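Local coordinates for protein tRNA-splicing ligase RtcB (Thermus thermophilus, PDB 2EPG) that probably joins RNA ends by ligating a 3'-phosphate or 2',3'-cyclic phosphate to a 5'-hydroxyl, using GTP and two manganese ions, at residues Leu71-Ile76 against Gly85-Phe90; Gly185-Ala190 against Asn341-Glu346; Pro205-Leu210 against Ala304-Gln309; Pro269-Glu274 against Ser287-Asp292. All coordinates share one frame; numbering follows the deposited sequence.

Contact 1: residues Leu71-Ile76 against Gly85-Phe90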
loop_
_atom_site.group_PDB
_atom_site.type_symbol
_atom_site.label_atom_id
_atom_site.label_comp_id
_atom_site.label_asym_id
_atom_site.label_seq_id
_atom_site.Cartn_x
_atom_site.Cartn_y
_atom_site.Cartn_z
ATOM N N LEU A 71 -13.500 1.161 -10.082
ATOM C CA LEU A 71 -13.867 1.074 -8.669
ATOM C C LEU A 71 -13.247 2.071 -7.716
ATOM O O LEU A 71 -12.177 2.629 -7.968
ATOM C CB LEU A 71 -13.526 -0.317 -8.123
ATOM C CG LEU A 71 -14.269 -1.533 -8.658
ATOM C CD1 LEU A 71 -13.280 -2.648 -8.917
ATOM C CD2 LEU A 71 -15.345 -1.957 -7.651
ATOM N N ALA A 72 -13.916 2.242 -6.583
ATOM C CA ALA A 72 -13.451 3.128 -5.521
ATOM C C ALA A 72 -13.842 2.532 -4.169
ATOM O O ALA A 72 -14.976 2.072 -3.994
ATOM C CB ALA A 72 -14.060 4.512 -5.668
HETATM N N MSE A 73 -12.894 2.547 -3.234
HETATM C CA MSE A 73 -13.066 2.035 -1.866
HETATM C C MSE A 73 -13.837 3.009 -0.962
HETATM O O MSE A 73 -14.028 4.173 -1.319
HETATM C CB MSE A 73 -11.688 1.746 -1.250
HETATM C CG MSE A 73 -10.939 0.633 -1.950
HETATM SE SE MSE A 73 -11.972 -1.002 -1.861
HETATM C CE MSE A 73 -11.634 -1.736 -3.582
ATOM N N PRO A 74 -14.267 2.551 0.235
ATOM C CA PRO A 74 -15.017 3.403 1.162
ATOM C C PRO A 74 -14.321 4.685 1.598
ATOM O O PRO A 74 -14.987 5.631 1.997
ATOM C CB PRO A 74 -15.307 2.474 2.342
ATOM C CG PRO A 74 -15.403 1.152 1.711
ATOM C CD PRO A 74 -14.207 1.177 0.756
ATOM N N ASP A 75 -12.996 4.733 1.528
ATOM C CA ASP A 75 -12.288 5.953 1.932
ATOM C C ASP A 75 -11.897 6.825 0.756
ATOM O O ASP A 75 -10.933 7.572 0.841
ATOM C CB ASP A 75 -11.020 5.623 2.715
ATOM C CG ASP A 75 -10.086 4.699 1.954
ATOM O OD1 ASP A 75 -8.945 4.500 2.423
ATOM O OD2 ASP A 75 -10.495 4.159 0.900
ATOM N N ILE A 76 -12.648 6.729 -0.335
ATOM C CA ILE A 76 -12.376 7.504 -1.535
ATOM C C ILE A 76 -12.435 9.004 -1.308
ATOM O O ILE A 76 -13.261 9.496 -0.526
ATOM C CB ILE A 76 -13.381 7.159 -2.636
ATOM C CG1 ILE A 76 -13.171 8.064 -3.853
ATOM C CG2 ILE A 76 -14.793 7.327 -2.114
ATOM C CD1 ILE A 76 -14.184 7.816 -4.962
ATOM N N GLY A 85 -8.200 5.934 -3.389
ATOM C CA GLY A 85 -9.089 4.859 -2.999
ATOM C C GLY A 85 -9.584 4.153 -4.262
ATOM O O GLY A 85 -10.446 3.287 -4.202
ATOM N N GLY A 86 -9.028 4.510 -5.414
ATOM C CA GLY A 86 -9.475 3.899 -6.652
ATOM C C GLY A 86 -8.748 2.648 -7.127
ATOM O O GLY A 86 -7.576 2.445 -6.842
ATOM N N VAL A 87 -9.477 1.807 -7.853
ATOM C CA VAL A 87 -8.960 0.576 -8.429
ATOM C C VAL A 87 -9.478 0.585 -9.862
ATOM O O VAL A 87 -10.688 0.751 -10.094
ATOM C CB VAL A 87 -9.499 -0.672 -7.682
ATOM C CG1 VAL A 87 -9.101 -1.954 -8.420
ATOM C CG2 VAL A 87 -8.966 -0.700 -6.258
ATOM N N ALA A 88 -8.576 0.416 -10.825
ATOM C CA ALA A 88 -8.977 0.421 -12.235
ATOM C C ALA A 88 -8.125 -0.552 -13.024
ATOM O O ALA A 88 -6.910 -0.391 -13.109
ATOM C CB ALA A 88 -8.835 1.844 -12.822
ATOM N N ALA A 89 -8.767 -1.557 -13.603
ATOM C CA ALA A 89 -8.068 -2.564 -14.382
ATOM C C ALA A 89 -8.156 -2.204 -15.871
ATOM O O ALA A 89 -9.203 -1.736 -16.345
ATOM C CB ALA A 89 -8.688 -3.941 -14.116
ATOM N N PHE A 90 -7.045 -2.395 -16.585
ATOM C CA PHE A 90 -6.963 -2.100 -18.012
ATOM C C PHE A 90 -6.430 -3.304 -18.787
ATOM O O PHE A 90 -5.438 -3.912 -18.384
ATOM C CB PHE A 90 -6.070 -0.879 -18.235
ATOM C CG PHE A 90 -6.717 0.425 -17.815
ATOM C CD1 PHE A 90 -6.622 0.881 -16.502
ATOM C CD2 PHE A 90 -7.446 1.173 -18.730
ATOM C CE1 PHE A 90 -7.241 2.066 -16.107
ATOM C CE2 PHE A 90 -8.073 2.363 -18.343
ATOM C CZ PHE A 90 -7.971 2.811 -17.035
#
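Three backbone hydrogen bonds join 71-73 to 85-87, and strands 71-73 and 86-90 run antiparallel, their short axes 155° apart. Leu71 and Val87 form a hydrogen-bonded pair with two dissimilar bonds: Leu71 N meets Val87 O at 2.8 Å, nearly along the C=O axis, whereas Val87 N, also 2.8 Å from Leu71 O, lies above that carbonyl's plane. A third bond, from Met73 N to Gly85 O at 2.7 Å, is in the carbonyl plane. Between them Ala72 and Gly86 make the non-hydrogen-bonded pair, and two CA-H...O contacts fill in, Gly86 CA to Leu71 O and Ala72 CA to Gly85 O.

The apolar contacts gather on the face that carries Leu71 and Val87. Leu71 CB sits 4.1 Å from Val87 CB, and selenomethionine Met73, bent at chi2 and chi3, crosses Val87 obliquely so that its CE stops 3.9 Å from Val87 CG2.

The corner after Met73 is a type I turn closed by Ile76 N to Met73 O. Gly85 answers it with a positive phi of 98°; a CB there would press on Ile76 CA and on its own preceding carbonyl.

Gly85 and Gly86 both face Lys357 of strand 350-357, a G1 beta bulge, while the backbone of Ala72 hydrogen-bonds to Val35 and Phe37 of strand 34-37. Helix 52-60 touches Ala72 and Ile76, helix 462-470 packs on Pro74, and Asp75 reaches His410, the predicted guanylylated histidine.

Contact 2: residues Gly185-Ala190 against Asn341-Glu346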
loop_
_atom_site.group_PDB
_atom_site.type_symbol
_atom_site.label_atom_id
_atom_site.label_comp_id
_atom_site.label_asym_id
_atom_site.label_seq_id
_atom_site.Cartn_x
_atom_site.Cartn_y
_atom_site.Cartn_z
ATOM N N GLY A 185 8.342 -9.055 -2.793
ATOM C CA GLY A 185 9.100 -7.816 -2.786
ATOM C C GLY A 185 9.820 -7.508 -4.082
ATOM O O GLY A 185 10.828 -6.814 -4.068
ATOM N N ARG A 186 9.295 -8.001 -5.203
ATOM C CA ARG A 186 9.911 -7.782 -6.509
ATOM C C ARG A 186 8.916 -7.710 -7.642
ATOM O O ARG A 186 8.256 -8.708 -7.940
ATOM C CB ARG A 186 10.887 -8.921 -6.838
ATOM C CG ARG A 186 11.581 -8.828 -8.204
ATOM C CD ARG A 186 12.462 -10.066 -8.445
ATOM N NE ARG A 186 13.257 -10.021 -9.680
ATOM C CZ ARG A 186 12.812 -10.357 -10.891
ATOM N NH1 ARG A 186 13.628 -10.275 -11.940
ATOM N NH2 ARG A 186 11.568 -10.784 -11.058
ATOM N N LEU A 187 8.776 -6.544 -8.269
ATOM C CA LEU A 187 7.895 -6.474 -9.427
ATOM C C LEU A 187 8.817 -6.955 -10.544
ATOM O O LEU A 187 9.968 -6.527 -10.635
ATOM C CB LEU A 187 7.391 -5.056 -9.686
ATOM C CG LEU A 187 5.994 -4.836 -9.096
ATOM C CD1 LEU A 187 6.064 -4.955 -7.579
ATOM C CD2 LEU A 187 5.463 -3.471 -9.506
ATOM N N PRO A 188 8.329 -7.869 -11.395
ATOM C CA PRO A 188 9.112 -8.433 -12.499
ATOM C C PRO A 188 9.603 -7.549 -13.637
ATOM O O PRO A 188 10.557 -7.914 -14.309
ATOM C CB PRO A 188 8.211 -9.549 -13.017
ATOM C CG PRO A 188 6.827 -8.972 -12.776
ATOM C CD PRO A 188 6.966 -8.434 -11.374
ATOM N N TRP A 189 8.993 -6.399 -13.871
ATOM C CA TRP A 189 9.439 -5.606 -15.011
ATOM C C TRP A 189 10.447 -4.481 -14.773
ATOM O O TRP A 189 10.872 -3.814 -15.721
ATOM C CB TRP A 189 8.208 -5.072 -15.752
ATOM C CG TRP A 189 7.357 -6.169 -16.350
ATOM C CD1 TRP A 189 6.007 -6.130 -16.571
ATOM C CD2 TRP A 189 7.800 -7.456 -16.812
ATOM N NE1 TRP A 189 5.582 -7.311 -17.134
ATOM C CE2 TRP A 189 6.663 -8.143 -17.293
ATOM C CE3 TRP A 189 9.046 -8.098 -16.862
ATOM C CZ2 TRP A 189 6.737 -9.439 -17.824
ATOM C CZ3 TRP A 189 9.118 -9.387 -17.388
ATOM C CH2 TRP A 189 7.969 -10.043 -17.858
ATOM N N ALA A 190 10.864 -4.287 -13.526
ATOM C CA ALA A 190 11.805 -3.218 -13.212
ATOM C C ALA A 190 12.979 -3.128 -14.179
ATOM O O ALA A 190 13.539 -4.139 -14.582
ATOM C CB ALA A 190 12.327 -3.379 -11.796
ATOM N N ASN A 341 0.055 1.249 -6.455
ATOM C CA ASN A 341 0.789 0.436 -7.408
ATOM C C ASN A 341 -0.074 -0.048 -8.563
ATOM O O ASN A 341 -1.283 -0.125 -8.442
ATOM C CB ASN A 341 1.365 -0.782 -6.693
ATOM C CG ASN A 341 2.785 -1.077 -7.105
ATOM O OD1 ASN A 341 3.393 -2.045 -6.639
ATOM N ND2 ASN A 341 3.330 -0.244 -7.983
ATOM N N ALA A 342 0.554 -0.355 -9.693
ATOM C CA ALA A 342 -0.165 -0.912 -10.834
ATOM C C ALA A 342 0.555 -2.232 -11.052
ATOM O O ALA A 342 1.786 -2.277 -11.080
ATOM C CB ALA A 342 -0.038 -0.027 -12.060
ATOM N N LYS A 343 -0.206 -3.307 -11.189
ATOM C CA LYS A 343 0.388 -4.621 -11.351
ATOM C C LYS A 343 -0.372 -5.445 -12.353
ATOM O O LYS A 343 -1.595 -5.309 -12.479
ATOM C CB LYS A 343 0.371 -5.360 -10.016
ATOM C CG LYS A 343 0.921 -4.533 -8.863
ATOM C CD LYS A 343 1.171 -5.395 -7.667
ATOM C CE LYS A 343 2.212 -6.456 -7.964
ATOM N NZ LYS A 343 2.150 -7.447 -6.865
ATOM N N PHE A 344 0.347 -6.299 -13.070
ATOM C CA PHE A 344 -0.315 -7.168 -14.022
ATOM C C PHE A 344 -0.818 -8.364 -13.226
ATOM O O PHE A 344 -0.054 -9.019 -12.526
ATOM C CB PHE A 344 0.642 -7.627 -15.123
ATOM C CG PHE A 344 0.913 -6.566 -16.161
ATOM C CD1 PHE A 344 2.029 -5.739 -16.059
ATOM C CD2 PHE A 344 0.038 -6.386 -17.228
ATOM C CE1 PHE A 344 2.266 -4.743 -17.022
ATOM C CE2 PHE A 344 0.263 -5.402 -18.188
ATOM C CZ PHE A 344 1.380 -4.579 -18.088
ATOM N N GLU A 345 -2.108 -8.650 -13.342
ATOM C CA GLU A 345 -2.714 -9.753 -12.606
ATOM C C GLU A 345 -3.732 -10.499 -13.471
ATOM O O GLU A 345 -4.176 -9.993 -14.503
ATOM C CB GLU A 345 -3.409 -9.209 -11.354
ATOM C CG GLU A 345 -2.486 -8.499 -10.374
ATOM C CD GLU A 345 -3.227 -7.875 -9.196
ATOM O OE1 GLU A 345 -4.491 -7.889 -9.167
ATOM O OE2 GLU A 345 -2.534 -7.360 -8.292
ATOM N N GLU A 346 -4.075 -11.711 -13.046
ATOM C CA GLU A 346 -5.055 -12.540 -13.736
ATOM C C GLU A 346 -6.423 -12.284 -13.128
ATOM O O GLU A 346 -6.626 -12.530 -11.942
ATOM C CB GLU A 346 -4.741 -14.024 -13.562
ATOM C CG GLU A 346 -3.459 -14.486 -14.221
ATOM C CD GLU A 346 -3.525 -14.396 -15.734
ATOM O OE1 GLU A 346 -2.575 -13.820 -16.321
ATOM O OE2 GLU A 346 -4.520 -14.899 -16.324
#
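Leu187 has a chi1 of -98°, away from the usual staggered values, and a chi2 of 64°, which together point both its methyls at strand 341-346. Trp189 and Phe344 each carry CG anti to the carbonyl carbon, beside the backbone N, so their rings swing towards one another. Lys343 begins the same way but kinks at chi3, bringing its CE round to the loop.

Leu187 and Asn341 meet tip to tip, Leu187 CD2 lying on the end of the Asn341 side chain. The other methyl, Leu187 CD1, is 4.2 Å from Lys343 CE, the two chains crossing at about a right angle. The ammonium beyond that CE is held by Ser183 and by a salt bridge to Glu182. An alanine in place of Leu187 would remove both methyls and would probably loosen the packing of this loop on Asn341, Lys343 and Phe305 of helix 288-321.

Farther along, Trp189 CD1 lies 4.0 Å from Phe344 CE1, which sits at the indole edge near its plane. The ring planes are 71° apart, an oblique pairing, and Pro188 CB covers part of one indole face. Arg351 makes a cation-pi contact with Phe344.

With no hydrogen bond between the segments, this is a loop laid by its side chains against a strand. The type I turn of Leu187-Ala190 presents them, and the same strand, 332-347, carries His339, a predicted manganese and GMP ligand, and Asn340, predicted to bind GMP, just before Asn341.

Contact 3: residues Pro205-Leu210 against Ala304-Gln309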
loop_
_atom_site.group_PDB
_atom_site.type_symbol
_atom_site.label_atom_id
_atom_site.label_comp_id
_atom_site.label_asym_id
_atom_site.label_seq_id
_atom_site.Cartn_x
_atom_site.Cartn_y
_atom_site.Cartn_z
ATOM N N PRO A 205 20.217 7.909 -1.755
ATOM C CA PRO A 205 20.724 8.089 -0.393
ATOM C C PRO A 205 19.615 8.078 0.654
ATOM O O PRO A 205 19.866 8.315 1.838
ATOM C CB PRO A 205 21.422 9.444 -0.467
ATOM C CG PRO A 205 20.545 10.203 -1.410
ATOM C CD PRO A 205 20.282 9.174 -2.509
ATOM N N GLN A 206 18.385 7.813 0.224
ATOM C CA GLN A 206 17.263 7.795 1.157
ATOM C C GLN A 206 16.882 6.383 1.592
ATOM O O GLN A 206 16.038 6.211 2.473
ATOM C CB GLN A 206 16.046 8.488 0.536
ATOM C CG GLN A 206 16.299 9.938 0.092
ATOM C CD GLN A 206 15.080 10.592 -0.560
ATOM O OE1 GLN A 206 14.486 10.053 -1.506
ATOM N NE2 GLN A 206 14.709 11.766 -0.063
ATOM N N ILE A 207 17.504 5.370 0.990
ATOM C CA ILE A 207 17.171 3.995 1.348
ATOM C C ILE A 207 17.382 3.792 2.834
ATOM O O ILE A 207 18.390 4.222 3.397
ATOM C CB ILE A 207 17.998 2.957 0.524
ATOM C CG1 ILE A 207 17.419 1.551 0.707
ATOM C CG2 ILE A 207 19.442 2.959 0.946
ATOM C CD1 ILE A 207 18.038 0.533 -0.229
ATOM N N GLY A 208 16.400 3.176 3.481
ATOM C CA GLY A 208 16.504 2.929 4.909
ATOM C C GLY A 208 15.976 4.058 5.761
ATOM O O GLY A 208 16.276 4.125 6.953
ATOM N N THR A 209 15.177 4.942 5.172
ATOM C CA THR A 209 14.616 6.076 5.925
ATOM C C THR A 209 13.118 6.134 5.710
ATOM O O THR A 209 12.620 5.709 4.673
ATOM C CB THR A 209 15.216 7.420 5.478
ATOM O OG1 THR A 209 14.869 7.666 4.106
ATOM C CG2 THR A 209 16.732 7.396 5.611
ATOM N N LEU A 210 12.408 6.665 6.697
ATOM C CA LEU A 210 10.958 6.765 6.651
ATOM C C LEU A 210 10.443 7.873 5.746
ATOM O O LEU A 210 9.464 7.688 5.027
ATOM C CB LEU A 210 10.425 6.961 8.079
ATOM C CG LEU A 210 10.576 5.721 8.968
ATOM C CD1 LEU A 210 10.384 6.055 10.452
ATOM C CD2 LEU A 210 9.556 4.693 8.506
ATOM N N ALA A 304 11.062 0.725 -2.952
ATOM C CA ALA A 304 10.216 0.885 -1.764
ATOM C C ALA A 304 10.194 -0.428 -0.975
ATOM O O ALA A 304 10.245 -0.425 0.251
ATOM C CB ALA A 304 8.777 1.301 -2.170
ATOM N N PHE A 305 10.113 -1.560 -1.667
ATOM C CA PHE A 305 10.118 -2.833 -0.954
ATOM C C PHE A 305 11.417 -2.970 -0.147
ATOM O O PHE A 305 11.396 -3.386 1.003
ATOM C CB PHE A 305 10.002 -4.009 -1.936
ATOM C CG PHE A 305 8.579 -4.340 -2.338
ATOM C CD1 PHE A 305 8.263 -4.586 -3.672
ATOM C CD2 PHE A 305 7.566 -4.432 -1.383
ATOM C CE1 PHE A 305 6.969 -4.917 -4.053
ATOM C CE2 PHE A 305 6.270 -4.761 -1.749
ATOM C CZ PHE A 305 5.967 -5.005 -3.091
ATOM N N ALA A 306 12.546 -2.605 -0.757
ATOM C CA ALA A 306 13.860 -2.706 -0.111
ATOM C C ALA A 306 13.976 -1.764 1.056
ATOM O O ALA A 306 14.582 -2.085 2.079
ATOM C CB ALA A 306 14.963 -2.414 -1.120
ATOM N N ASN A 307 13.402 -0.585 0.897
ATOM C CA ASN A 307 13.431 0.412 1.950
ATOM C C ASN A 307 12.748 -0.113 3.220
ATOM O O ASN A 307 13.252 0.078 4.334
ATOM C CB ASN A 307 12.735 1.693 1.475
ATOM C CG ASN A 307 12.861 2.814 2.478
ATOM O OD1 ASN A 307 13.936 3.036 3.025
ATOM N ND2 ASN A 307 11.771 3.535 2.719
ATOM N N ARG A 308 11.590 -0.754 3.058
ATOM C CA ARG A 308 10.881 -1.282 4.215
ATOM C C ARG A 308 11.662 -2.467 4.788
ATOM O O ARG A 308 11.722 -2.653 6.004
ATOM C CB ARG A 308 9.451 -1.692 3.831
ATOM C CG ARG A 308 8.542 -0.490 3.519
ATOM C CD ARG A 308 7.048 -0.844 3.546
ATOM N NE ARG A 308 6.612 -1.688 2.432
ATOM C CZ ARG A 308 6.152 -1.235 1.269
ATOM N NH1 ARG A 308 5.779 -2.089 0.334
ATOM N NH2 ARG A 308 6.066 0.071 1.033
ATOM N N GLN A 309 12.266 -3.265 3.913
ATOM C CA GLN A 309 13.046 -4.397 4.368
ATOM C C GLN A 309 14.206 -3.893 5.231
ATOM O O GLN A 309 14.470 -4.454 6.296
ATOM C CB GLN A 309 13.589 -5.193 3.174
ATOM C CG GLN A 309 14.508 -6.355 3.564
ATOM C CD GLN A 309 13.793 -7.442 4.390
ATOM O OE1 GLN A 309 12.681 -7.859 4.061
ATOM N NE2 GLN A 309 14.443 -7.909 5.445
#
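Asn307 projects from helix 304-309 with CG anti to the backbone N (chi1 -174°), and its amide end comes up against the backbone of the loop at Gly208 and Thr209. The two ends of the amide do different work. OD1 accepts from Gly208 N at 2.5 Å, a short bond that runs nearly along the C=O axis although the N-H is bent from it, with an angle of 140° at the hydrogen. The same oxygen also takes a weak bond from Thr209 N at 3.1 Å. On the other branch, ND2 donates to Thr209 O at 3.0 Å; that oxygen lies in the amide plane of Asn307, and the nitrogen lies in the plane of the Thr209 carbonyl, so the bond is well placed for both groups.

The loop is shaped to receive this group. Gln206-Thr209 is a type II turn, with Gly208 at a phi of 89° where a CB would jam against the preceding carbonyl. Thr209 OG1 closes the turn with a very short 2.5 Å bond to Gln206 O, on a lone pair, and Arg250 is its second partner. Beside the polar centre, Ile207 CD1 makes a looser apolar contact with Ala306 CB, 4.4 Å away, and Ile207 also touches Phe303 and Leu310 of the same long helix.

One buried carboxamide thus reads a turn by its backbone: its oxygen takes two N-H groups and its nitrogen one carbonyl, with a further weak bond to Gly248 O. The grip from both branches fixes the amide's rotation and ties helix 288-321 to the loop leading into strand 216-225, near the predicted manganese ligands His215 and Asp106.

Contact 4: residues Pro269-Glu274 against Ser287-Asp292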
loop_
_atom_site.group_PDB
_atom_site.type_symbol
_atom_site.label_atom_id
_atom_site.label_comp_id
_atom_site.label_asym_id
_atom_site.label_seq_id
_atom_site.Cartn_x
_atom_site.Cartn_y
_atom_site.Cartn_z
ATOM N N PRO A 269 -0.877 13.116 -28.168
ATOM C CA PRO A 269 -1.511 13.354 -29.470
ATOM C C PRO A 269 -1.406 12.114 -30.343
ATOM O O PRO A 269 -2.408 11.590 -30.838
ATOM C CB PRO A 269 -0.692 14.508 -30.048
ATOM C CG PRO A 269 -0.174 15.210 -28.840
ATOM C CD PRO A 269 0.229 14.070 -27.966
ATOM N N ARG A 270 -0.171 11.661 -30.519
ATOM C CA ARG A 270 0.128 10.486 -31.321
ATOM C C ARG A 270 -0.868 9.353 -31.116
ATOM O O ARG A 270 -1.301 8.725 -32.079
ATOM C CB ARG A 270 1.513 9.951 -30.972
ATOM C CG ARG A 270 2.600 10.989 -30.945
ATOM C CD ARG A 270 3.932 10.344 -30.597
ATOM N NE ARG A 270 5.008 11.329 -30.532
ATOM C CZ ARG A 270 6.281 11.032 -30.290
ATOM N NH1 ARG A 270 7.192 11.996 -30.247
ATOM N NH2 ARG A 270 6.644 9.769 -30.093
ATOM N N TYR A 271 -1.235 9.106 -29.860
ATOM C CA TYR A 271 -2.123 7.999 -29.534
ATOM C C TYR A 271 -3.618 8.239 -29.584
ATOM O O TYR A 271 -4.396 7.285 -29.545
ATOM C CB TYR A 271 -1.717 7.430 -28.172
ATOM C CG TYR A 271 -0.269 7.022 -28.162
ATOM C CD1 TYR A 271 0.616 7.505 -27.193
ATOM C CD2 TYR A 271 0.240 6.211 -29.174
ATOM C CE1 TYR A 271 1.976 7.190 -27.244
ATOM C CE2 TYR A 271 1.590 5.895 -29.236
ATOM C CZ TYR A 271 2.455 6.384 -28.276
ATOM O OH TYR A 271 3.800 6.071 -28.373
ATOM N N GLY A 272 -4.022 9.500 -29.674
ATOM C CA GLY A 272 -5.440 9.805 -29.747
ATOM C C GLY A 272 -6.247 9.470 -28.500
ATOM O O GLY A 272 -7.428 9.126 -28.587
ATOM N N ILE A 273 -5.613 9.567 -27.335
ATOM C CA ILE A 273 -6.290 9.285 -26.073
ATOM C C ILE A 273 -6.908 10.586 -25.553
ATOM O O ILE A 273 -6.193 11.518 -25.186
ATOM C CB ILE A 273 -5.295 8.740 -25.026
ATOM C CG1 ILE A 273 -4.650 7.447 -25.538
ATOM C CG2 ILE A 273 -6.010 8.478 -23.713
ATOM C CD1 ILE A 273 -3.449 6.990 -24.723
ATOM N N GLU A 274 -8.234 10.649 -25.539
ATOM C CA GLU A 274 -8.938 11.836 -25.063
ATOM C C GLU A 274 -9.005 11.871 -23.536
ATOM O O GLU A 274 -9.505 10.938 -22.906
ATOM C CB GLU A 274 -10.352 11.869 -25.647
ATOM C CG GLU A 274 -11.237 12.956 -25.067
ATOM C CD GLU A 274 -12.614 12.988 -25.713
ATOM O OE1 GLU A 274 -12.684 13.205 -26.948
ATOM O OE2 GLU A 274 -13.617 12.795 -24.990
ATOM N N SER A 287 2.685 0.818 -25.718
ATOM C CA SER A 287 3.485 1.843 -26.381
ATOM C C SER A 287 4.843 1.958 -25.699
ATOM O O SER A 287 4.994 1.566 -24.541
ATOM C CB SER A 287 2.798 3.203 -26.250
ATOM O OG SER A 287 2.902 3.666 -24.894
ATOM N N PRO A 288 5.853 2.505 -26.409
ATOM C CA PRO A 288 7.183 2.663 -25.823
ATOM C C PRO A 288 7.119 3.434 -24.509
ATOM O O PRO A 288 7.695 3.017 -23.514
ATOM C CB PRO A 288 7.953 3.409 -26.917
ATOM C CG PRO A 288 7.400 2.785 -28.152
ATOM C CD PRO A 288 5.895 2.756 -27.865
ATOM N N GLU A 289 6.400 4.546 -24.501
ATOM C CA GLU A 289 6.272 5.354 -23.300
ATOM C C GLU A 289 5.551 4.612 -22.166
ATOM O O GLU A 289 5.912 4.754 -20.986
ATOM C CB GLU A 289 5.523 6.659 -23.616
ATOM C CG GLU A 289 6.213 7.530 -24.663
ATOM C CD GLU A 289 5.948 7.080 -26.091
ATOM O OE1 GLU A 289 6.505 7.699 -27.023
ATOM O OE2 GLU A 289 5.186 6.117 -26.299
ATOM N N GLY A 290 4.520 3.847 -22.526
ATOM C CA GLY A 290 3.779 3.097 -21.535
ATOM C C GLY A 290 4.696 2.060 -20.926
ATOM O O GLY A 290 4.815 1.955 -19.709
ATOM N N GLN A 291 5.366 1.302 -21.788
ATOM C CA GLN A 291 6.301 0.272 -21.357
ATOM C C GLN A 291 7.413 0.831 -20.487
ATOM O O GLN A 291 7.815 0.198 -19.500
ATOM C CB GLN A 291 6.922 -0.410 -22.575
ATOM C CG GLN A 291 5.974 -1.337 -23.312
ATOM C CD GLN A 291 5.708 -2.602 -22.524
ATOM O OE1 GLN A 291 6.619 -3.397 -22.289
ATOM N NE2 GLN A 291 4.466 -2.786 -22.093
ATOM N N ASP A 292 7.926 2.009 -20.845
ATOM C CA ASP A 292 9.015 2.595 -20.066
ATOM C C ASP A 292 8.580 2.967 -18.658
ATOM O O ASP A 292 9.293 2.689 -17.695
ATOM C CB ASP A 292 9.579 3.825 -20.768
ATOM C CG ASP A 292 10.461 3.470 -21.961
ATOM O OD1 ASP A 292 10.908 4.404 -22.644
ATOM O OD2 ASP A 292 10.720 2.280 -22.215
#
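Tyr271 lies in the last turn of the short helix 268-271. Its CB points toward the start of helix 288-321, and CG, anti to the carbonyl carbon, carries the ring on in that direction. Arg270 CB covers one ring face, 4.3 Å above the plane and over its centre. Further out, CE1 is 3.5 Å from Glu289 OE2, while CE2 and CZ pass by Ser287 CB, CZ being 3.8 Å from it. At the tip, OH donates to Glu289 OE2 in a very short bond of 2.5 Å. The carboxylate is met from above its plane, and ring and carboxylate are turned 66° apart. A phenylalanine here would lose that hydroxyl and would probably leave the two helix ends less firmly joined.

Glu289 reaches the ring because its chain bends at chi2. Its OE1 has a long salt bridge to Arg270 NH2, 3.7 Å, well out of the guanidinium plane, so only the charges interact. Ser287 caps the helix, OG accepting from Gly290 N, and also bonds to Pro284 O.

Gly272 ends the first helix in a Schellman motif. The short phenol-carboxylate bond, aided by the nearby arginine, would probably favour an ionised Glu289 at this partly buried edge.

How the contacts relate
Contacts 1, 2 and 3 are largely buried, whereas contact 4 lies about 27 Å from the centre of the chain and is only partly covered. Contacts 3 and 4 both use helix 288-321, one well along it and the other at its start, their centres about 31 Å apart. Contacts 2 and 3 touch through Phe305, whose ring packs on Gly185 and Leu187, so that helix also backs the loop of contact 2. Contacts 1 and 2 share neighbouring strand 350-357. The chemistry follows position: main-chain pairing in contact 1, purely side-chain packing in contact 2, an amide reading backbone in contact 3, and charged groups with a phenol in contact 4.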